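Local coordinates for protein LbaCas13a H328A (C2c2) (Lachnospiraceae bacterium NK4A179, PDB 5WLH) that binds precursor CRISPR RNA as its guide and, as an RNA-targeting Cas13a nuclease, cleaves RNA at adenosines, at residues I260-G265 against A279-L284; Y443-Y448 against M1134-G1139; P249-G254 against S482-F487; S274-A279 against L400-I405. All coordinates share one frame; numbering follows the deposited sequence.

How the contacts relate
All four contacts are buried and lie on the same side of the chain's centre. Contacts 1 and 4 share Ala-279 and both use helix 268-287, with centres about 8 Å apart. Helix 429-458, used by contact 2, reaches both, through Tyr-448 OH on Leu-284 O and through Tyr-443 packed against Phe-280 and Phe-403. Contact 3 joins contact 1 through the Glu-253 to Lys-281 salt bridge. Chemistry differs with place: contacts 2 and 4 are nearly perpendicular helix crossings with aromatic packing, contact 1 lays aliphatic side chains on a helix, and contact 3 uses paired amide hydrogen bonds. Residues of all four come near the RNA, with hydrogen bonds to phosphate in contacts 1 and 2.

Contact 1: residues I260-G265 against A279-L284; sequences ITVSKG and AFKKFL. With nucleotides of chain B.
Two hydrogen bonds grip Ser-263 OG, in the segment whose Ile-260 and Val-262 lie on helix 268-287. The hydroxyl donates to OP1 of A13 of chain B, with OG and OP1 2.6 Å apart, and accepts from Gly-265 N at 3.0 Å, nearly straight at 173°. The position of OG, anti to the backbone N (chi1 167°), puts it between these partners. Against 279-284 the contact is mainly aliphatic packing. Ile-260 CD1 touches the Phe-280 ring at its edge, 3.7 Å from CD2, while CG2 meets Leu-284 CD1 at 3.8 Å. The side chains of Ile-260 and Lys-281 run alongside in opposing senses; Lys-281 CD lies 3.5 Å from Ile-260 O. Farther out, Lys-281 CE rests on Val-262 CG2 (3.7 Å), and its NZ forms a salt bridge with Glu-253. An alanine in place of Ile-260 would probably open a gap between Phe-280 and Leu-284 and leave the alkyl part of Lys-281 less well supported. Strand 258-260 of a two-stranded antiparallel sheet thus runs into a loop packed on the following helix, and Ser-263 forms an ST turn within that loop, its hydroxyl also holding an RNA phosphate.

Contact 2: residues Y443-Y448 against M1134-G1139; sequences YISIKY and MNFQLG. With nucleotides of chain B.
The ring of Tyr-448 points an edge toward the face of Phe-1136 in an offset edge-to-face pair, centroids 5.5 Å apart and planes at 71°. Tyr-448 and Phe-1136 sit in a nearly perpendicular helix crossing, 429-458 over 1106-1145, with local axes 8.7 Å apart at 84°. Ser-445 O lies at the edge of the Phe-1136 ring, close to its plane and 4.0 Å from CD2. On one face of the Tyr-443 ring, Lys-447 CG sits 4.1 Å above the plane toward the rim, and the phosphorus of C11 of chain B lies in plane at its edge. This flank of helix 429-458 holds the RNA backbone: OP1 of C11 of chain B accepts from Tyr-443 OH at 2.6 Å and from Lys-447 NZ at 2.9 Å. A phenylalanine in place of Tyr-443 would probably cost that phosphate oxygen its bond from the tyrosine hydroxyl, leaving Lys-447 NZ alone of these two donors. Beyond the crossing, Tyr-448 OH bonds to Leu-284 O, and Phe-1233 makes a further edge-to-face pair with Phe-1136. The helices come closest at Gly-1139, where a side chain would clash with Tyr-448 O; instead Gly-1139 CA approaches Tyr-448 O at 3.4 Å in a CA-H...O contact with 170° at the hydrogen.

Contact 3: residues P249-G254 against S482-F487; sequences PVQPEG and SGISSF. With nucleotides of chain B.
The carboxamide of Gln-251 makes two hydrogen bonds to the backbone of Ile-484, one through each end of the amide. Gln-251 OE1 accepts from Ile-484 N at 2.7 Å and 166°, the N-H lying in the carbonyl plane on a lone pair. Gln-251 NE2 returns a bond to Ile-484 O at 2.8 Å and 171°, again on a lone pair, with the acceptor almost in the amide's own plane. Both bonds go to the N-H and C=O of one residue, Ile-484, and together hold the amide against rotation, much as a paired strand's backbone would engage it. NE2 has a second partner, Asn-247 OD1. The bend at chi2 of Gln-251 sets CD beside Ile-484, 3.6 Å from its N. Gln-251 lies in strand 250-252, paired antiparallel with 258-260, while 482-484 runs nearly antiparallel to it, directions 167° apart, just before helix 486-517. Packing continues on the flanks. Gly-483 CA approaches Pro-252 CD at 3.6 Å and Gln-251 OE1 at 3.3 Å; a side chain there would crowd OE1 and, at the positive phi of this residue, jam against the preceding carbonyl. Ile-484 CD1 reaches Val-250 O at 3.5 Å, with Phe-258 and Ala-454 also against Ile-484. Beyond it Ser-485 is the helix N-cap, and Ser-486 CB lies 3.5 Å from C5 of A26 of chain B.

Contact 4: residues S274-A279 against L400-I405; sequences SAEKEA and LNMFFI. With nucleotides of chain B.
Two first torsions bring Glu-276 and Phe-403 together: Glu-276 places CG anti to its carbonyl carbon (chi1 -70°), while Phe-403 places CG anti to its backbone N (chi1 -178°). The carbon chain of Glu-276 extends toward the backbone of helix 398-417, its OE2 3.5 Å from Met-402 CB. Its OE1 comes within 3.3 Å of Met-402 O, but both are acceptors; the hydrogen-bonding partner of OE1 is His-406 ND1, farther along the same helix. Phe-403 lays its ring against helix 268-287, with Glu-276 CB in plane at the ring edge and Glu-276 O 3.5 Å from CD1. The same ring touches Lys-277, whose CD is 4.1 Å from Phe-403 CE1, and stacks with Phe-280. Lys-277 bends onward toward the RNA, its NZ 3.3 Å from OP1 of C12 of chain B and in a weak hydrogen bond to Thr-261 O. Glu-276 with Phe-403 and Ala-279 with Leu-400 are the closest backbone pairs (CA atoms 5.0 Å apart); at the second, CB meets CB at 3.8 Å, and the small Ala-279 side chain is consistent with the close approach. Local axes 8.0 Å apart at 101° make this a close, nearly perpendicular helix-helix crossing beside the guide RNA backbone.

Contact 1: residues I260-G265 against A279-L284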
# COMPACT_ATOMS: atom_id res chain seq x y z
N ILE A 260 -6.76 -5.03 -25.43
CA ILE A 260 -5.43 -4.58 -25.00
C ILE A 260 -4.88 -3.65 -26.06
O ILE A 260 -5.08 -3.84 -27.27
CB ILE A 260 -4.48 -5.77 -24.74
CG1 ILE A 260 -4.26 -6.58 -26.03
CG2 ILE A 260 -5.00 -6.60 -23.56
CD1 ILE A 260 -3.17 -7.65 -25.94
N THR A 261 -4.22 -2.59 -25.60
CA THR A 261 -3.73 -1.56 -26.51
C THR A 261 -2.57 -2.10 -27.33
O THR A 261 -1.70 -2.78 -26.80
CB THR A 261 -3.27 -0.36 -25.71
OG1 THR A 261 -4.30 0.00 -24.78
CG2 THR A 261 -2.96 0.80 -26.63
N VAL A 262 -2.57 -1.77 -28.62
CA VAL A 262 -1.48 -2.13 -29.53
C VAL A 262 -0.79 -0.85 -29.97
O VAL A 262 -1.45 0.10 -30.41
CB VAL A 262 -1.99 -2.91 -30.76
CG1 VAL A 262 -0.80 -3.25 -31.68
CG2 VAL A 262 -2.78 -4.18 -30.35
N SER A 263 0.54 -0.81 -29.84
CA SER A 263 1.27 0.37 -30.27
C SER A 263 1.09 0.59 -31.77
O SER A 263 0.94 -0.36 -32.54
CB SER A 263 2.76 0.23 -29.95
OG SER A 263 3.48 1.25 -30.64
N LYS A 264 1.11 1.86 -32.17
CA LYS A 264 1.06 2.23 -33.58
C LYS A 264 2.38 1.97 -34.30
O LYS A 264 2.44 2.16 -35.52
CB LYS A 264 0.68 3.70 -33.74
CG LYS A 264 -0.53 4.11 -32.90
CD LYS A 264 -0.77 5.62 -32.93
CE LYS A 264 0.19 6.37 -32.01
NZ LYS A 264 -0.30 6.46 -30.60
N GLY A 265 3.42 1.53 -33.60
CA GLY A 265 4.64 1.17 -34.30
C GLY A 265 5.27 2.37 -34.97
O GLY A 265 5.43 3.44 -34.37
N ALA A 279 -1.16 -10.29 -32.41
CA ALA A 279 -1.34 -11.74 -32.39
C ALA A 279 -1.77 -12.20 -31.01
O ALA A 279 -2.62 -13.08 -30.88
CB ALA A 279 -0.06 -12.47 -32.82
N PHE A 280 -1.19 -11.59 -29.97
CA PHE A 280 -1.57 -11.97 -28.62
C PHE A 280 -2.98 -11.48 -28.30
O PHE A 280 -3.73 -12.17 -27.60
CB PHE A 280 -0.57 -11.42 -27.60
CG PHE A 280 -0.89 -11.83 -26.20
CD1 PHE A 280 -0.69 -13.13 -25.79
CD2 PHE A 280 -1.47 -10.93 -25.32
CE1 PHE A 280 -1.01 -13.54 -24.51
CE2 PHE A 280 -1.80 -11.34 -24.03
CZ PHE A 280 -1.57 -12.63 -23.63
N LYS A 281 -3.34 -10.30 -28.78
CA LYS A 281 -4.73 -9.84 -28.65
C LYS A 281 -5.70 -10.87 -29.22
O LYS A 281 -6.76 -11.14 -28.63
CB LYS A 281 -4.89 -8.50 -29.37
CG LYS A 281 -6.30 -7.97 -29.37
CD LYS A 281 -6.25 -6.46 -29.19
CE LYS A 281 -6.11 -5.76 -30.51
NZ LYS A 281 -7.34 -5.95 -31.31
N LYS A 282 -5.33 -11.49 -30.34
CA LYS A 282 -6.17 -12.53 -30.91
C LYS A 282 -6.16 -13.77 -30.02
O LYS A 282 -7.20 -14.41 -29.85
CB LYS A 282 -5.71 -12.88 -32.33
CG LYS A 282 -6.50 -14.07 -32.91
CD LYS A 282 -6.38 -14.14 -34.42
CE LYS A 282 -7.00 -15.43 -34.95
NZ LYS A 282 -6.03 -16.56 -34.91
N PHE A 283 -5.01 -14.11 -29.44
CA PHE A 283 -4.96 -15.19 -28.46
C PHE A 283 -5.97 -14.97 -27.34
O PHE A 283 -6.67 -15.89 -26.93
CB PHE A 283 -3.55 -15.34 -27.89
CG PHE A 283 -3.43 -16.35 -26.78
CD1 PHE A 283 -3.62 -15.98 -25.45
CD2 PHE A 283 -3.09 -17.66 -27.06
CE1 PHE A 283 -3.50 -16.91 -24.44
CE2 PHE A 283 -2.96 -18.59 -26.05
CZ PHE A 283 -3.18 -18.22 -24.73
N LEU A 284 -6.00 -13.75 -26.79
CA LEU A 284 -6.90 -13.49 -25.67
C LEU A 284 -8.36 -13.66 -26.08
O LEU A 284 -9.18 -14.16 -25.30
CB LEU A 284 -6.69 -12.08 -25.12
CG LEU A 284 -5.43 -11.85 -24.31
CD1 LEU A 284 -5.40 -10.36 -23.96
CD2 LEU A 284 -5.40 -12.74 -23.05
P A B 13 6.53 1.14 -28.89
OP1 A B 13 6.07 1.41 -30.26
OP2 A B 13 6.62 -0.26 -28.41
O5' A B 13 8.01 1.69 -28.69
C5' A B 13 8.35 3.04 -28.99
C4' A B 13 9.78 3.33 -28.62
O4' A B 13 9.96 3.14 -27.20
C3' A B 13 10.80 2.38 -29.23
O3' A B 13 11.13 2.72 -30.57
C2' A B 13 11.97 2.49 -28.26
O2' A B 13 12.66 3.71 -28.46
C1' A B 13 11.23 2.57 -26.94
N9 A B 13 11.02 1.25 -26.31
C8 A B 13 9.86 0.52 -26.21
N7 A B 13 10.02 -0.61 -25.54
C5 A B 13 11.37 -0.62 -25.21
C6 A B 13 12.18 -1.54 -24.52
N6 A B 13 11.74 -2.69 -24.00
N1 A B 13 13.48 -1.23 -24.38
C2 A B 13 13.95 -0.08 -24.88
N3 A B 13 13.30 0.87 -25.54
C4 A B 13 12.00 0.53 -25.67

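Contact 2: residues Y443-Y448 against M1134-G1139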
# COMPACT_ATOMS: atom_id res chain seq x y z
N TYR A 443 0.87 -13.22 -17.44
CA TYR A 443 0.62 -12.19 -18.43
C TYR A 443 -0.79 -12.29 -18.97
O TYR A 443 -1.49 -11.28 -19.10
CB TYR A 443 1.66 -12.31 -19.55
CG TYR A 443 1.68 -11.12 -20.47
CD1 TYR A 443 2.30 -9.93 -20.10
CD2 TYR A 443 1.06 -11.18 -21.72
CE1 TYR A 443 2.30 -8.83 -20.94
CE2 TYR A 443 1.06 -10.08 -22.56
CZ TYR A 443 1.68 -8.92 -22.18
OH TYR A 443 1.69 -7.85 -23.04
N ILE A 444 -1.25 -13.51 -19.27
CA ILE A 444 -2.64 -13.71 -19.68
C ILE A 444 -3.59 -13.24 -18.58
O ILE A 444 -4.57 -12.56 -18.85
CB ILE A 444 -2.88 -15.18 -20.04
CG1 ILE A 444 -1.89 -15.64 -21.11
CG2 ILE A 444 -4.32 -15.38 -20.53
CD1 ILE A 444 -1.93 -17.18 -21.24
N SER A 445 -3.31 -13.63 -17.33
CA SER A 445 -4.17 -13.24 -16.22
C SER A 445 -4.33 -11.72 -16.15
O SER A 445 -5.45 -11.20 -16.13
CB SER A 445 -3.60 -13.78 -14.92
OG SER A 445 -4.37 -13.35 -13.82
N ILE A 446 -3.21 -11.00 -16.15
CA ILE A 446 -3.31 -9.56 -15.92
C ILE A 446 -3.96 -8.86 -17.10
O ILE A 446 -4.57 -7.79 -16.93
CB ILE A 446 -1.92 -8.96 -15.60
CG1 ILE A 446 -0.99 -9.06 -16.81
CG2 ILE A 446 -1.35 -9.62 -14.32
CD1 ILE A 446 0.40 -8.38 -16.59
N LYS A 447 -3.86 -9.44 -18.30
CA LYS A 447 -4.53 -8.81 -19.44
C LYS A 447 -6.05 -9.00 -19.37
O LYS A 447 -6.81 -8.08 -19.69
CB LYS A 447 -3.97 -9.35 -20.75
CG LYS A 447 -2.52 -8.93 -20.99
CD LYS A 447 -2.34 -7.42 -20.86
CE LYS A 447 -0.89 -7.01 -21.07
NZ LYS A 447 -0.65 -5.54 -20.93
N TYR A 448 -6.53 -10.19 -18.99
CA TYR A 448 -7.98 -10.31 -18.82
C TYR A 448 -8.46 -9.38 -17.71
O TYR A 448 -9.49 -8.73 -17.84
CB TYR A 448 -8.38 -11.74 -18.51
CG TYR A 448 -8.43 -12.63 -19.71
CD1 TYR A 448 -9.23 -12.32 -20.81
CD2 TYR A 448 -7.71 -13.82 -19.74
CE1 TYR A 448 -9.28 -13.15 -21.92
CE2 TYR A 448 -7.75 -14.65 -20.84
CZ TYR A 448 -8.55 -14.32 -21.92
OH TYR A 448 -8.59 -15.19 -23.00
N MET A 1134 -13.36 -10.50 -10.01
CA MET A 1134 -14.46 -9.97 -10.81
C MET A 1134 -13.96 -9.41 -12.13
O MET A 1134 -14.58 -9.62 -13.18
CB MET A 1134 -15.22 -8.89 -10.04
CG MET A 1134 -16.22 -8.21 -10.94
SD MET A 1134 -16.93 -6.82 -10.08
CE MET A 1134 -15.63 -5.59 -10.30
N ASN A 1135 -12.85 -8.65 -12.09
CA ASN A 1135 -12.31 -8.08 -13.32
C ASN A 1135 -11.85 -9.18 -14.28
O ASN A 1135 -12.03 -9.05 -15.49
CB ASN A 1135 -11.14 -7.15 -13.00
CG ASN A 1135 -11.58 -5.79 -12.52
OD1 ASN A 1135 -12.75 -5.45 -12.55
ND2 ASN A 1135 -10.63 -5.01 -12.04
N PHE A 1136 -11.20 -10.22 -13.75
CA PHE A 1136 -10.80 -11.33 -14.60
C PHE A 1136 -12.01 -11.92 -15.29
O PHE A 1136 -12.02 -12.11 -16.51
CB PHE A 1136 -10.10 -12.43 -13.80
CG PHE A 1136 -9.71 -13.59 -14.66
CD1 PHE A 1136 -10.63 -14.61 -14.96
CD2 PHE A 1136 -8.45 -13.64 -15.24
CE1 PHE A 1136 -10.27 -15.65 -15.80
CE2 PHE A 1136 -8.08 -14.70 -16.07
CZ PHE A 1136 -8.98 -15.70 -16.34
N GLN A 1137 -13.04 -12.25 -14.50
CA GLN A 1137 -14.25 -12.84 -15.06
C GLN A 1137 -14.90 -11.91 -16.06
O GLN A 1137 -15.29 -12.34 -17.15
CB GLN A 1137 -15.23 -13.20 -13.95
CG GLN A 1137 -14.73 -14.33 -13.07
CD GLN A 1137 -15.63 -14.58 -11.89
OE1 GLN A 1137 -16.04 -13.64 -11.19
NE2 GLN A 1137 -15.94 -15.84 -11.65
N LEU A 1138 -15.00 -10.62 -15.73
CA LEU A 1138 -15.57 -9.66 -16.66
C LEU A 1138 -14.76 -9.60 -17.95
O LEU A 1138 -15.33 -9.59 -19.03
CB LEU A 1138 -15.62 -8.27 -16.03
CG LEU A 1138 -16.77 -8.09 -15.07
CD1 LEU A 1138 -16.61 -6.72 -14.39
CD2 LEU A 1138 -18.15 -8.18 -15.81
N GLY A 1139 -13.44 -9.55 -17.84
CA GLY A 1139 -12.64 -9.43 -19.04
C GLY A 1139 -12.71 -10.68 -19.89
O GLY A 1139 -12.82 -10.60 -21.12
P C B 11 3.10 -4.95 -20.95
OP1 C B 11 2.13 -5.55 -21.88
OP2 C B 11 4.55 -5.27 -21.10
O5' C B 11 3.02 -3.39 -21.05
C5' C B 11 1.78 -2.73 -21.27
C4' C B 11 2.00 -1.27 -21.46
O4' C B 11 2.62 -0.69 -20.28
C3' C B 11 2.95 -0.89 -22.57
O3' C B 11 2.37 -0.97 -23.83
C2' C B 11 3.34 0.52 -22.17
O2' C B 11 2.22 1.38 -22.36
C1' C B 11 3.50 0.35 -20.67
N1 C B 11 4.87 -0.04 -20.28
C2 C B 11 5.84 0.96 -20.18
O2 C B 11 5.52 2.13 -20.47
N3 C B 11 7.07 0.62 -19.77
C4 C B 11 7.36 -0.65 -19.47
N4 C B 11 8.60 -0.95 -19.07
C5 C B 11 6.39 -1.69 -19.56
C6 C B 11 5.16 -1.34 -19.97
P C B 10 5.94 -7.81 -16.08
OP1 C B 10 5.69 -9.15 -16.71
OP2 C B 10 7.26 -7.12 -16.10
O5' C B 10 4.99 -6.74 -16.78
C5' C B 10 3.58 -6.89 -16.83
C4' C B 10 2.92 -5.56 -17.07
O4' C B 10 3.29 -4.65 -16.01
C3' C B 10 3.33 -4.83 -18.34
O3' C B 10 2.61 -5.29 -19.47
C2' C B 10 3.03 -3.37 -17.99
O2' C B 10 1.63 -3.13 -18.01
C1' C B 10 3.46 -3.35 -16.52
N1 C B 10 4.87 -2.95 -16.35
C2 C B 10 5.15 -1.59 -16.41
O2 C B 10 4.22 -0.78 -16.63
N3 C B 10 6.42 -1.18 -16.23
C4 C B 10 7.38 -2.09 -16.01
N4 C B 10 8.63 -1.65 -15.83
C5 C B 10 7.12 -3.50 -15.94
C6 C B 10 5.86 -3.89 -16.12

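Contact 3: residues P249-G254 against S482-F487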
# COMPACT_ATOMS: atom_id res chain seq x y z
N PRO A 249 -3.23 0.48 -20.71
CA PRO A 249 -3.27 -0.97 -21.00
C PRO A 249 -4.36 -1.39 -21.96
O PRO A 249 -4.18 -2.36 -22.71
CB PRO A 249 -3.51 -1.61 -19.62
CG PRO A 249 -3.24 -0.55 -18.60
CD PRO A 249 -3.45 0.78 -19.28
N VAL A 250 -5.51 -0.72 -21.94
CA VAL A 250 -6.68 -1.11 -22.72
C VAL A 250 -7.28 0.13 -23.35
O VAL A 250 -7.30 1.20 -22.74
CB VAL A 250 -7.70 -1.83 -21.82
CG1 VAL A 250 -9.06 -2.00 -22.55
CG2 VAL A 250 -7.13 -3.19 -21.35
N GLN A 251 -7.74 0.00 -24.59
CA GLN A 251 -8.39 1.11 -25.28
C GLN A 251 -9.48 0.56 -26.17
O GLN A 251 -9.45 -0.62 -26.55
CB GLN A 251 -7.41 1.94 -26.13
CG GLN A 251 -6.37 2.74 -25.34
CD GLN A 251 -6.98 3.92 -24.59
OE1 GLN A 251 -8.20 4.10 -24.56
NE2 GLN A 251 -6.12 4.71 -23.96
N PRO A 252 -10.46 1.37 -26.53
CA PRO A 252 -11.47 0.91 -27.48
C PRO A 252 -10.92 0.83 -28.89
O PRO A 252 -10.06 1.61 -29.29
CB PRO A 252 -12.58 1.96 -27.36
CG PRO A 252 -11.95 3.15 -26.76
CD PRO A 252 -10.77 2.69 -25.96
N GLU A 253 -11.42 -0.16 -29.63
CA GLU A 253 -11.08 -0.34 -31.04
C GLU A 253 -12.14 0.33 -31.90
O GLU A 253 -12.93 1.15 -31.40
CB GLU A 253 -10.96 -1.83 -31.38
CG GLU A 253 -10.08 -2.64 -30.47
CD GLU A 253 -9.63 -3.92 -31.12
OE1 GLU A 253 -8.52 -3.92 -31.69
OE2 GLU A 253 -10.37 -4.94 -31.08
N GLY A 254 -12.20 -0.01 -33.18
CA GLY A 254 -13.14 0.64 -34.08
C GLY A 254 -14.59 0.37 -33.70
O GLY A 254 -15.41 1.28 -33.64
N SER A 482 -14.10 7.38 -27.19
CA SER A 482 -12.90 7.95 -27.77
C SER A 482 -11.64 7.62 -26.98
O SER A 482 -10.56 8.12 -27.31
CB SER A 482 -13.05 9.47 -27.90
OG SER A 482 -13.96 9.77 -28.95
N GLY A 483 -11.75 6.80 -25.94
CA GLY A 483 -10.59 6.24 -25.29
C GLY A 483 -10.42 6.74 -23.86
O GLY A 483 -11.13 7.63 -23.38
N ILE A 484 -9.46 6.12 -23.19
CA ILE A 484 -9.17 6.29 -21.77
C ILE A 484 -7.90 7.10 -21.61
O ILE A 484 -6.89 6.83 -22.28
CB ILE A 484 -9.01 4.91 -21.10
CG1 ILE A 484 -10.29 4.07 -21.26
CG2 ILE A 484 -8.64 5.09 -19.62
CD1 ILE A 484 -10.05 2.59 -20.99
N SER A 485 -7.92 8.05 -20.68
CA SER A 485 -6.73 8.82 -20.34
C SER A 485 -6.10 8.28 -19.07
O SER A 485 -6.72 7.55 -18.29
CB SER A 485 -7.08 10.30 -20.15
OG SER A 485 -7.72 10.48 -18.88
N SER A 486 -4.85 8.67 -18.83
CA SER A 486 -4.23 8.28 -17.57
C SER A 486 -4.96 8.91 -16.39
O SER A 486 -5.10 8.28 -15.34
CB SER A 486 -2.74 8.64 -17.57
OG SER A 486 -2.54 10.01 -17.87
N PHE A 487 -5.47 10.14 -16.54
CA PHE A 487 -6.22 10.76 -15.45
C PHE A 487 -7.45 9.93 -15.09
O PHE A 487 -7.81 9.84 -13.91
CB PHE A 487 -6.65 12.18 -15.85
CG PHE A 487 -5.51 13.06 -16.25
CD1 PHE A 487 -4.70 13.64 -15.29
CD2 PHE A 487 -5.24 13.29 -17.58
CE1 PHE A 487 -3.62 14.45 -15.64
CE2 PHE A 487 -4.17 14.10 -17.95
CZ PHE A 487 -3.37 14.70 -16.98
P A B 26 -0.36 4.89 -9.95
OP1 A B 26 -0.89 3.85 -9.03
OP2 A B 26 1.03 4.87 -10.46
O5' A B 26 -1.31 4.95 -11.22
C5' A B 26 -2.72 4.79 -11.12
C4' A B 26 -3.26 4.27 -12.43
O4' A B 26 -3.13 5.32 -13.43
C3' A B 26 -2.50 3.07 -12.98
O3' A B 26 -3.38 2.28 -13.77
C2' A B 26 -1.46 3.73 -13.87
O2' A B 26 -0.88 2.90 -14.86
C1' A B 26 -2.25 4.90 -14.46
N9 A B 26 -1.38 6.02 -14.78
C8 A B 26 -1.03 7.05 -13.94
N7 A B 26 -0.18 7.89 -14.50
C5 A B 26 0.01 7.38 -15.77
C6 A B 26 0.80 7.84 -16.84
N6 A B 26 1.54 8.95 -16.74
N1 A B 26 0.80 7.11 -17.96
C2 A B 26 0.04 6.00 -18.03
N3 A B 26 -0.74 5.48 -17.09
C4 A B 26 -0.71 6.23 -15.97

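Contact 4: residues S274-A279 against L400-I405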
# COMPACT_ATOMS: atom_id res chain seq x y z
N SER A 274 4.38 -4.51 -32.84
CA SER A 274 2.93 -4.33 -32.87
C SER A 274 2.23 -5.55 -33.43
O SER A 274 1.15 -5.93 -32.96
CB SER A 274 2.59 -3.09 -33.69
OG SER A 274 2.85 -1.91 -32.94
N ALA A 275 2.80 -6.18 -34.46
CA ALA A 275 2.16 -7.35 -35.05
C ALA A 275 2.15 -8.52 -34.07
O ALA A 275 1.17 -9.28 -34.01
CB ALA A 275 2.86 -7.74 -36.35
N GLU A 276 3.22 -8.68 -33.29
CA GLU A 276 3.22 -9.72 -32.27
C GLU A 276 2.15 -9.44 -31.23
O GLU A 276 1.47 -10.36 -30.76
CB GLU A 276 4.60 -9.82 -31.62
CG GLU A 276 5.65 -10.41 -32.57
CD GLU A 276 7.02 -10.54 -31.92
OE1 GLU A 276 7.09 -10.64 -30.68
OE2 GLU A 276 8.04 -10.56 -32.66
N LYS A 277 2.01 -8.17 -30.85
CA LYS A 277 1.00 -7.78 -29.87
C LYS A 277 -0.41 -8.04 -30.39
O LYS A 277 -1.27 -8.57 -29.67
CB LYS A 277 1.19 -6.30 -29.53
CG LYS A 277 0.24 -5.79 -28.45
CD LYS A 277 0.48 -6.48 -27.14
CE LYS A 277 0.19 -5.55 -25.96
NZ LYS A 277 1.15 -4.41 -25.85
N GLU A 278 -0.66 -7.66 -31.64
CA GLU A 278 -1.95 -7.99 -32.25
C GLU A 278 -2.21 -9.49 -32.23
O GLU A 278 -3.35 -9.93 -32.06
CB GLU A 278 -2.02 -7.45 -33.68
CG GLU A 278 -2.12 -5.93 -33.80
CD GLU A 278 -3.53 -5.38 -33.54
OE1 GLU A 278 -4.45 -6.15 -33.21
OE2 GLU A 278 -3.70 -4.15 -33.68
N ALA A 279 -1.16 -10.29 -32.41
CA ALA A 279 -1.34 -11.74 -32.39
C ALA A 279 -1.77 -12.20 -31.01
O ALA A 279 -2.62 -13.08 -30.88
CB ALA A 279 -0.06 -12.47 -32.82
N LEU A 400 2.37 -14.96 -33.08
CA LEU A 400 2.02 -15.33 -31.71
C LEU A 400 3.12 -16.16 -31.06
O LEU A 400 3.43 -15.97 -29.89
CB LEU A 400 0.69 -16.07 -31.69
CG LEU A 400 0.21 -16.49 -30.29
CD1 LEU A 400 0.09 -15.26 -29.40
CD2 LEU A 400 -1.11 -17.25 -30.36
N ASN A 401 3.73 -17.09 -31.81
CA ASN A 401 4.87 -17.81 -31.27
C ASN A 401 6.00 -16.86 -30.93
O ASN A 401 6.66 -17.01 -29.90
CB ASN A 401 5.35 -18.86 -32.28
CG ASN A 401 4.30 -19.93 -32.55
OD1 ASN A 401 3.62 -20.40 -31.63
ND2 ASN A 401 4.16 -20.32 -33.82
N MET A 402 6.24 -15.86 -31.78
CA MET A 402 7.29 -14.89 -31.52
C MET A 402 6.92 -14.01 -30.33
O MET A 402 7.79 -13.66 -29.53
CB MET A 402 7.54 -14.03 -32.75
CG MET A 402 8.28 -14.74 -33.89
SD MET A 402 9.88 -15.39 -33.35
CE MET A 402 10.71 -13.89 -32.91
N PHE A 403 5.64 -13.63 -30.20
CA PHE A 403 5.25 -12.87 -29.01
C PHE A 403 5.61 -13.63 -27.75
O PHE A 403 6.17 -13.08 -26.81
CB PHE A 403 3.75 -12.56 -29.03
CG PHE A 403 3.31 -11.73 -27.86
CD1 PHE A 403 3.48 -10.36 -27.88
CD2 PHE A 403 2.79 -12.33 -26.71
CE1 PHE A 403 3.11 -9.58 -26.79
CE2 PHE A 403 2.42 -11.56 -25.61
CZ PHE A 403 2.57 -10.19 -25.66
N PHE A 404 5.29 -14.92 -27.73
CA PHE A 404 5.56 -15.72 -26.55
C PHE A 404 7.06 -15.92 -26.35
O PHE A 404 7.55 -15.84 -25.22
CB PHE A 404 4.82 -17.06 -26.66
CG PHE A 404 3.38 -16.98 -26.24
CD1 PHE A 404 3.03 -16.40 -25.02
CD2 PHE A 404 2.37 -17.45 -27.07
CE1 PHE A 404 1.69 -16.32 -24.63
CE2 PHE A 404 1.03 -17.39 -26.67
CZ PHE A 404 0.69 -16.81 -25.46
N ILE A 405 7.81 -16.17 -27.43
CA ILE A 405 9.25 -16.33 -27.27
C ILE A 405 9.88 -15.05 -26.71
O ILE A 405 10.78 -15.10 -25.86
CB ILE A 405 9.90 -16.76 -28.60
CG1 ILE A 405 9.50 -18.20 -28.91
CG2 ILE A 405 11.43 -16.65 -28.52
CD1 ILE A 405 9.71 -18.59 -30.33
P C B 12 3.28 -1.31 -25.10
OP1 C B 12 2.28 -1.38 -26.21
OP2 C B 12 4.22 -2.42 -24.80
O5' C B 12 4.15 0.01 -25.27
C5' C B 12 3.54 1.23 -25.64
C4' C B 12 4.56 2.33 -25.71
O4' C B 12 5.07 2.60 -24.39
C3' C B 12 5.82 1.99 -26.51
O3' C B 12 5.65 2.07 -27.92
C2' C B 12 6.81 2.99 -25.95
O2' C B 12 6.52 4.28 -26.44
C1' C B 12 6.45 2.95 -24.48
N1 C B 12 7.27 1.93 -23.79
C2 C B 12 8.58 2.32 -23.47
O2 C B 12 8.96 3.47 -23.74
N3 C B 12 9.38 1.44 -22.85
C4 C B 12 8.93 0.21 -22.59
N4 C B 12 9.80 -0.61 -21.99
C5 C B 12 7.61 -0.24 -22.91
C6 C B 12 6.82 0.65 -23.54